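Local structure of exocyst complex component EXO70 (Saccharomyces cerevisiae, 2B1E) at residues L249-S252 with I253-K257; G243-S246 with F247-V250; K483-I486 with K487-F490; K515-L518 with K519-I523. The protein takes part in the secretory pathway as a subunit of the exocyst, the complex that tethers secretory vesicles to sites of exocytosis, and helps that complex assemble. All blocks are in the same frame, centred on the assembly; numbering follows the deposited sequence.

Contact 1. Residues L249-S252 with I253-K257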
# COMPACT_ATOMS: atom_id res chain seq x y z
N LEU A 249 -6.33 0.51 4.31
CA LEU A 249 -7.69 0.53 3.77
C LEU A 249 -7.78 -0.47 2.64
O LEU A 249 -8.78 -1.18 2.50
CB LEU A 249 -8.05 1.93 3.27
CG LEU A 249 -8.25 3.01 4.34
CD1 LEU A 249 -8.50 4.36 3.68
CD2 LEU A 249 -9.43 2.63 5.24
N VAL A 250 -6.74 -0.54 1.82
CA VAL A 250 -6.71 -1.49 0.71
C VAL A 250 -6.85 -2.89 1.28
O VAL A 250 -7.58 -3.73 0.73
CB VAL A 250 -5.38 -1.39 -0.08
CG1 VAL A 250 -5.26 -2.56 -1.06
CG2 VAL A 250 -5.31 -0.07 -0.83
N GLU A 251 -6.17 -3.15 2.39
CA GLU A 251 -6.22 -4.44 3.06
C GLU A 251 -7.63 -4.74 3.57
O GLU A 251 -8.10 -5.88 3.54
CB GLU A 251 -5.24 -4.47 4.23
CG GLU A 251 -5.32 -5.72 5.08
CD GLU A 251 -4.53 -5.60 6.37
OE1 GLU A 251 -4.67 -6.51 7.22
OE2 GLU A 251 -3.77 -4.61 6.53
N SER A 252 -8.30 -3.70 4.05
CA SER A 252 -9.65 -3.82 4.57
C SER A 252 -10.61 -4.26 3.48
O SER A 252 -11.25 -5.31 3.58
CB SER A 252 -10.11 -2.49 5.16
OG SER A 252 -11.40 -2.60 5.73
N ILE A 253 -10.72 -3.45 2.42
CA ILE A 253 -11.62 -3.77 1.32
C ILE A 253 -11.30 -5.12 0.68
O ILE A 253 -12.19 -5.82 0.21
CB ILE A 253 -11.59 -2.66 0.23
CG1 ILE A 253 -12.74 -2.87 -0.76
CG2 ILE A 253 -10.26 -2.66 -0.50
CD1 ILE A 253 -14.11 -2.70 -0.17
N ASN A 254 -10.02 -5.50 0.67
CA ASN A 254 -9.63 -6.79 0.11
C ASN A 254 -10.21 -7.92 0.96
O ASN A 254 -10.79 -8.86 0.44
CB ASN A 254 -8.11 -6.93 0.03
CG ASN A 254 -7.50 -6.13 -1.10
OD1 ASN A 254 -8.21 -5.44 -1.84
ND2 ASN A 254 -6.19 -6.22 -1.25
N ASP A 255 -10.03 -7.81 2.28
CA ASP A 255 -10.54 -8.84 3.19
C ASP A 255 -12.07 -8.98 3.09
O ASP A 255 -12.60 -10.09 3.12
CB ASP A 255 -10.15 -8.52 4.63
CG ASP A 255 -8.67 -8.76 4.91
OD1 ASP A 255 -8.02 -9.43 4.08
OD2 ASP A 255 -8.17 -8.30 5.96
N VAL A 256 -12.76 -7.85 2.96
CA VAL A 256 -14.21 -7.89 2.86
C VAL A 256 -14.63 -8.53 1.54
O VAL A 256 -15.51 -9.39 1.51
CB VAL A 256 -14.83 -6.47 2.97
CG1 VAL A 256 -16.32 -6.52 2.67
CG2 VAL A 256 -14.62 -5.93 4.37
N LYS A 257 -13.99 -8.12 0.45
CA LYS A 257 -14.33 -8.68 -0.86
C LYS A 257 -14.10 -10.19 -0.95
O LYS A 257 -14.91 -10.90 -1.53
CB LYS A 257 -13.55 -7.97 -1.97
CG LYS A 257 -14.02 -6.55 -2.22
CD LYS A 257 -13.61 -6.05 -3.60
CE LYS A 257 -12.10 -6.03 -3.78
NZ LYS A 257 -11.72 -5.41 -5.08

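Contact 2. Residues G243-S246 with F247-V250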
# COMPACT_ATOMS: atom_id res chain seq x y z
N GLY A 243 -1.52 9.47 4.85
CA GLY A 243 -1.54 8.98 3.48
C GLY A 243 -1.21 7.51 3.36
O GLY A 243 -1.74 6.82 2.49
N PHE A 244 -0.33 7.02 4.23
CA PHE A 244 0.04 5.61 4.21
C PHE A 244 -1.09 4.77 4.78
O PHE A 244 -1.04 3.54 4.74
CB PHE A 244 1.32 5.39 5.03
CG PHE A 244 2.55 5.97 4.39
CD1 PHE A 244 3.54 6.56 5.17
CD2 PHE A 244 2.72 5.93 3.01
CE1 PHE A 244 4.67 7.10 4.58
CE2 PHE A 244 3.85 6.47 2.41
CZ PHE A 244 4.83 7.05 3.19
N PHE A 245 -2.10 5.44 5.32
CA PHE A 245 -3.24 4.74 5.89
C PHE A 245 -3.97 4.00 4.77
O PHE A 245 -4.65 3.00 5.01
CB PHE A 245 -4.20 5.73 6.56
CG PHE A 245 -5.40 5.08 7.18
CD1 PHE A 245 -5.25 4.07 8.12
CD2 PHE A 245 -6.69 5.46 6.81
CE1 PHE A 245 -6.35 3.46 8.69
CE2 PHE A 245 -7.80 4.85 7.37
CZ PHE A 245 -7.63 3.84 8.32
N SER A 246 -3.82 4.51 3.55
CA SER A 246 -4.46 3.90 2.39
C SER A 246 -4.06 2.43 2.26
O SER A 246 -4.86 1.61 1.81
CB SER A 246 -4.07 4.66 1.12
OG SER A 246 -2.67 4.64 0.94
N PHE A 247 -2.83 2.10 2.65
CA PHE A 247 -2.37 0.72 2.57
C PHE A 247 -3.23 -0.18 3.46
O PHE A 247 -3.51 -1.32 3.11
CB PHE A 247 -0.90 0.61 3.00
CG PHE A 247 0.07 1.22 2.02
CD1 PHE A 247 -0.05 0.98 0.66
CD2 PHE A 247 1.13 2.00 2.48
CE1 PHE A 247 0.88 1.51 -0.24
CE2 PHE A 247 2.06 2.53 1.59
CZ PHE A 247 1.93 2.29 0.22
N GLU A 248 -3.64 0.34 4.62
CA GLU A 248 -4.46 -0.43 5.54
C GLU A 248 -5.91 -0.49 5.07
O GLU A 248 -6.64 -1.43 5.39
CB GLU A 248 -4.41 0.18 6.95
CG GLU A 248 -3.02 0.20 7.55
CD GLU A 248 -3.00 0.77 8.96
OE1 GLU A 248 -1.91 1.12 9.44
OE2 GLU A 248 -4.08 0.86 9.58
N LEU A 249 -6.33 0.51 4.31
CA LEU A 249 -7.69 0.53 3.77
C LEU A 249 -7.78 -0.47 2.64
O LEU A 249 -8.78 -1.18 2.50
CB LEU A 249 -8.05 1.93 3.27
CG LEU A 249 -8.25 3.01 4.34
CD1 LEU A 249 -8.50 4.36 3.68
CD2 LEU A 249 -9.43 2.63 5.24
N VAL A 250 -6.74 -0.54 1.82
CA VAL A 250 -6.71 -1.49 0.71
C VAL A 250 -6.85 -2.89 1.28
O VAL A 250 -7.58 -3.73 0.73
CB VAL A 250 -5.38 -1.39 -0.08
CG1 VAL A 250 -5.26 -2.56 -1.06
CG2 VAL A 250 -5.31 -0.07 -0.83

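Contact 3. Residues K483-I486 with K487-F490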
# COMPACT_ATOMS: atom_id res chain seq x y z
N LYS A 483 65.70 23.72 -23.97
CA LYS A 483 65.56 23.85 -22.53
C LYS A 483 64.39 24.75 -22.13
O LYS A 483 63.65 24.44 -21.19
CB LYS A 483 66.86 24.38 -21.92
CG LYS A 483 68.04 23.45 -22.11
CD LYS A 483 69.28 24.02 -21.47
CE LYS A 483 70.43 23.04 -21.53
NZ LYS A 483 71.59 23.51 -20.72
N GLU A 484 64.23 25.86 -22.85
CA GLU A 484 63.17 26.81 -22.55
C GLU A 484 61.77 26.26 -22.75
O GLU A 484 60.89 26.51 -21.93
CB GLU A 484 63.32 28.07 -23.40
CG GLU A 484 64.32 29.06 -22.82
CD GLU A 484 63.98 29.41 -21.38
OE1 GLU A 484 62.85 29.87 -21.13
OE2 GLU A 484 64.85 29.22 -20.50
N GLN A 485 61.56 25.51 -23.83
CA GLN A 485 60.25 24.94 -24.11
C GLN A 485 59.93 23.81 -23.13
O GLN A 485 58.77 23.56 -22.80
CB GLN A 485 60.19 24.41 -25.55
CG GLN A 485 58.79 24.04 -26.03
CD GLN A 485 57.83 25.22 -26.02
OE1 GLN A 485 57.52 25.78 -24.97
NE2 GLN A 485 57.37 25.61 -27.21
N ILE A 486 60.97 23.13 -22.67
CA ILE A 486 60.78 22.05 -21.72
C ILE A 486 60.42 22.59 -20.34
O ILE A 486 59.49 22.09 -19.71
CB ILE A 486 62.05 21.17 -21.65
CG1 ILE A 486 62.25 20.49 -23.01
CG2 ILE A 486 61.91 20.11 -20.54
CD1 ILE A 486 63.61 19.87 -23.20
N LYS A 487 61.13 23.60 -19.86
CA LYS A 487 60.80 24.15 -18.55
C LYS A 487 59.36 24.66 -18.58
O LYS A 487 58.62 24.52 -17.62
CB LYS A 487 61.74 25.30 -18.17
CG LYS A 487 63.15 24.85 -17.82
CD LYS A 487 63.95 25.99 -17.20
CE LYS A 487 64.10 27.16 -18.16
NZ LYS A 487 64.78 26.76 -19.42
N GLU A 488 58.98 25.26 -19.70
CA GLU A 488 57.64 25.78 -19.85
C GLU A 488 56.62 24.65 -19.70
O GLU A 488 55.55 24.87 -19.13
CB GLU A 488 57.47 26.45 -21.21
CG GLU A 488 56.07 27.01 -21.43
CD GLU A 488 55.74 28.16 -20.49
OE1 GLU A 488 54.54 28.46 -20.32
OE2 GLU A 488 56.69 28.78 -19.94
N LYS A 489 56.94 23.46 -20.19
CA LYS A 489 55.99 22.36 -20.06
C LYS A 489 55.80 22.01 -18.58
O LYS A 489 54.69 21.71 -18.15
CB LYS A 489 56.44 21.11 -20.82
CG LYS A 489 56.38 21.25 -22.34
CD LYS A 489 56.72 19.93 -23.02
CE LYS A 489 57.09 20.14 -24.48
NZ LYS A 489 56.01 20.81 -25.26
N PHE A 490 56.89 22.02 -17.82
CA PHE A 490 56.80 21.70 -16.40
C PHE A 490 56.06 22.82 -15.67
O PHE A 490 55.23 22.57 -14.79
CB PHE A 490 58.20 21.54 -15.80
CG PHE A 490 58.80 20.19 -16.02
CD1 PHE A 490 58.56 19.15 -15.12
CD2 PHE A 490 59.62 19.95 -17.12
CE1 PHE A 490 59.12 17.88 -15.32
CE2 PHE A 490 60.19 18.69 -17.32
CZ PHE A 490 59.95 17.66 -16.43

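Contact 4. Residues K515-L518 with K519-I523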
# COMPACT_ATOMS: atom_id res chain seq x y z
N LYS A 515 36.55 8.55 0.35
CA LYS A 515 37.87 9.17 0.40
C LYS A 515 38.93 8.24 -0.17
O LYS A 515 39.82 8.67 -0.91
CB LYS A 515 38.25 9.55 1.83
CG LYS A 515 37.45 10.71 2.40
CD LYS A 515 38.23 11.45 3.47
CE LYS A 515 38.55 10.57 4.66
NZ LYS A 515 39.39 11.30 5.64
N VAL A 516 38.86 6.97 0.20
CA VAL A 516 39.81 5.98 -0.29
C VAL A 516 39.71 5.91 -1.82
O VAL A 516 40.73 5.90 -2.52
CB VAL A 516 39.52 4.59 0.31
CG1 VAL A 516 40.45 3.56 -0.26
CG2 VAL A 516 39.68 4.66 1.83
N THR A 517 38.49 5.87 -2.34
CA THR A 517 38.29 5.80 -3.79
C THR A 517 38.83 7.04 -4.48
O THR A 517 39.51 6.95 -5.51
CB THR A 517 36.81 5.64 -4.16
OG1 THR A 517 36.29 4.46 -3.54
CG2 THR A 517 36.64 5.51 -5.67
N LEU A 518 38.54 8.21 -3.91
CA LEU A 518 39.04 9.45 -4.48
C LEU A 518 40.56 9.48 -4.43
O LEU A 518 41.20 9.93 -5.38
CB LEU A 518 38.48 10.66 -3.72
CG LEU A 518 37.24 11.26 -4.38
CD1 LEU A 518 37.65 11.92 -5.70
CD2 LEU A 518 36.20 10.17 -4.62
N LYS A 519 41.13 9.01 -3.33
CA LYS A 519 42.59 8.98 -3.20
C LYS A 519 43.18 8.07 -4.28
O LYS A 519 44.12 8.44 -4.97
CB LYS A 519 43.01 8.46 -1.82
CG LYS A 519 44.50 8.11 -1.71
CD LYS A 519 44.84 7.44 -0.37
CE LYS A 519 46.32 7.04 -0.29
NZ LYS A 519 46.67 6.46 1.05
N SER A 520 42.63 6.87 -4.43
CA SER A 520 43.14 5.93 -5.42
C SER A 520 43.05 6.46 -6.85
O SER A 520 44.02 6.38 -7.60
CB SER A 520 42.38 4.60 -5.36
OG SER A 520 42.72 3.87 -4.19
N GLU A 521 41.90 7.00 -7.21
CA GLU A 521 41.69 7.51 -8.56
C GLU A 521 42.55 8.72 -8.92
O GLU A 521 43.01 8.83 -10.05
CB GLU A 521 40.21 7.83 -8.78
CG GLU A 521 39.29 6.62 -8.71
CD GLU A 521 39.60 5.55 -9.77
OE1 GLU A 521 39.98 5.92 -10.90
OE2 GLU A 521 39.45 4.35 -9.47
N ILE A 522 42.76 9.64 -7.98
CA ILE A 522 43.59 10.80 -8.30
C ILE A 522 45.04 10.37 -8.47
O ILE A 522 45.69 10.75 -9.44
CB ILE A 522 43.49 11.88 -7.21
CG1 ILE A 522 42.06 12.42 -7.16
CG2 ILE A 522 44.49 13.00 -7.48
CD1 ILE A 522 41.87 13.58 -6.20
N ILE A 523 45.56 9.59 -7.53
CA ILE A 523 46.94 9.13 -7.62
C ILE A 523 47.15 8.25 -8.86
O ILE A 523 48.14 8.41 -9.57
CB ILE A 523 47.36 8.36 -6.33
CG1 ILE A 523 47.40 9.34 -5.15
CG2 ILE A 523 48.72 7.68 -6.52
CD1 ILE A 523 47.72 8.70 -3.80

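Contact 1. Residues L249-S252 with I253-K257
Ile253 packs tightly against the carbonyls one turn back: its CG2 comes within 3.1 Å of Val250 O. Its first torsion (chi1 -169°) explains this, for with CG1 anti to the backbone N the CG2 methyl is wedged between N and the carbonyl carbon, facing the preceding turn. In the same turn, Ile253 N donates to Leu249 O at 3.0 Å in a nearly straight bond (168° at the hydrogen). On the same buried flank Val256 CG2 lies 3.5 Å from Ser252 O, while Ser252 OG turns outward from the contact to Thr184 and Tyr224. At the border of this flank Val250 CG1 runs alongside the exposed Asn254 amide, 3.8 Å from ND2. The solvent side, at Glu251 and the outer part of Asp255, is looser. Their side chains slant across each other, carboxylate planes nearly perpendicular; Asp255 OD2 lies 3.9 Å from Glu251 CG and 4.1 Å from Glu251 OE1, like charges with no bond between them. An alanine in place of Asp255 would take the carboxylate away and would probably leave Glu251 CG and Leu188 less covered, with the Glu251 side chain freer to turn. The arrangement is that of an amphipathic helix in an all-helical bundle, its apolar flank set against helices 209-233 and 268-299.

Contact 2. Residues G243-S246 with F247-V250
The rings of Phe244 and Phe247 meet across the opening turns of helix 245-259, side by side and pointing the same way, with Phe244 CD2 3.7 Å from Phe247 CE2. At the start of the stretch, Gly243 contributes a carbonyl that receives two donors, Ser246 N and Ser246 OG, the latter at 2.8 Å; the hydroxyl gets there because it sits between its own N and carbonyl carbon (chi1 60°). Phe244 follows, its O accepting Phe247 N at 3.1 Å from well above the carbonyl plane, 59° out of it, and Phe323 meets the Phe244 ring edge-to-face. Phe245 comes next and carries most of the side-chain packing. Its ring crosses Leu249 at about a right angle, CE2 lying 3.5 Å from Leu249 CD2. Glu248 approaches the edge of the same ring, OE2 3.6 Å from Phe245 CE1, where the partly positive C-H rim would suit a carboxylate; OE1 of that glutamate is bonded to Gly176 N. Phe245 O accepts Leu249 N in the carbonyl plane. Ser246 closes the walk: its O takes Val250 N at 2.9 Å and is brushed by Val250 CG2 at 3.2 Å. This is the start of an amphipathic helix in an all-helical bundle, its i to i+3 and i to i+4 side chains packed along the helix and Ser246 OG bonded back to the Gly243 carbonyl.

Contact 3. Residues K483-I486 with K487-F490
A short-range salt bridge between Glu484 and Lys487, three residues apart, marks the first turns of helix 483-504; the centre of the contact lies about 68 Å from the centre of the chain. Lys487 NZ is 2.7 Å from Glu484 OE2 and meets it from above the carboxylate plane, 66° out of it. Bends at the outer end of the lysine (chi3 -61°, chi4 -59°) fold the ammonium back over the helix, where it also makes a weak bond of 3.1 Å to Lys483 O. That carbonyl accepts Lys487 N as well, so one residue grips it from both backbone and side chain. A methionine in place of Lys487 would probably leave the Glu484 carboxylate without its charged mate and free to turn. Around the helix, Gln485 OE1 touches Glu488 CB at 3.8 Å, while the Glu488 carboxylate pairs with Arg491. The buried flank is apolar: Ile486 CG2 meets the edge of the Phe490 ring, in its plane, 3.9 Å from CE2. This flank faces helix 512-537, with Phe490 against Tyr530, Phe533 and Tyr537 and Ile486 against Tyr537, and Lys489 NZ reaches Ser470 O on helix 440-473.

Contact 4. Residues K515-L518 with K519-I523
The Ile522 side chain runs past Leu518 O from its first atom to its last. CB stands 3.5 Å from Leu518 O; CG1, set beside the backbone N by chi1 of -65°, comes closer, 3.2 Å from the same oxygen; the terminal CD1 ends 3.8 Å from Leu518 O. The Ile522 side chain also touches Trp460 of helix 440-473. Ile522 N donates to that very oxygen at 3.0 Å, so Leu518 O takes one hydrogen bond, with CB and CG1 beside it and only CD1 rising clearly out of the carbonyl plane. Leu518 itself turns to Ile453, Met456 and Val457 of helix 440-473. On the outer face the contact is sparser. Thr517 and Glu521 lie side by side, pointing the same way, yet Thr517 CG2 is 4.2 Å from Glu521 CG, and the threonine hydroxyl is engaged by Ser513 O. The Glu521 CG methylene sits nearer to backbone, 3.2 Å from Thr517 O. Ser520 N bonds Val516 O nearly straight, 166° at the hydrogen, whereas Lys519 brings its CB to 3.3 Å from Lys515 O. The cohesion here therefore rests on main-chain hydrogen bonds and aliphatic carbons brushing carbonyls, since no charged pair spans these turns.

All four contacts are local, between successive turns of helices in the C-terminal family region of the chain. Contacts 1 and 2 share Leu249 and Val250 on helix 245-259, with centres about 10 Å apart near the middle of the rod. Contacts 3 and 4 lie further out, on the consecutive helices 483-504 and 512-537, their centres about 29 Å apart. Contact 2, with no exposed residue among those touching, is built on aromatic packing; contact 1 pairs a buried aliphatic flank with two like-charged carboxylates that probably repel one another. Contact 3 is likewise mixed but gains a salt bridge, and contact 4, largely surface, relies on its backbone bonds.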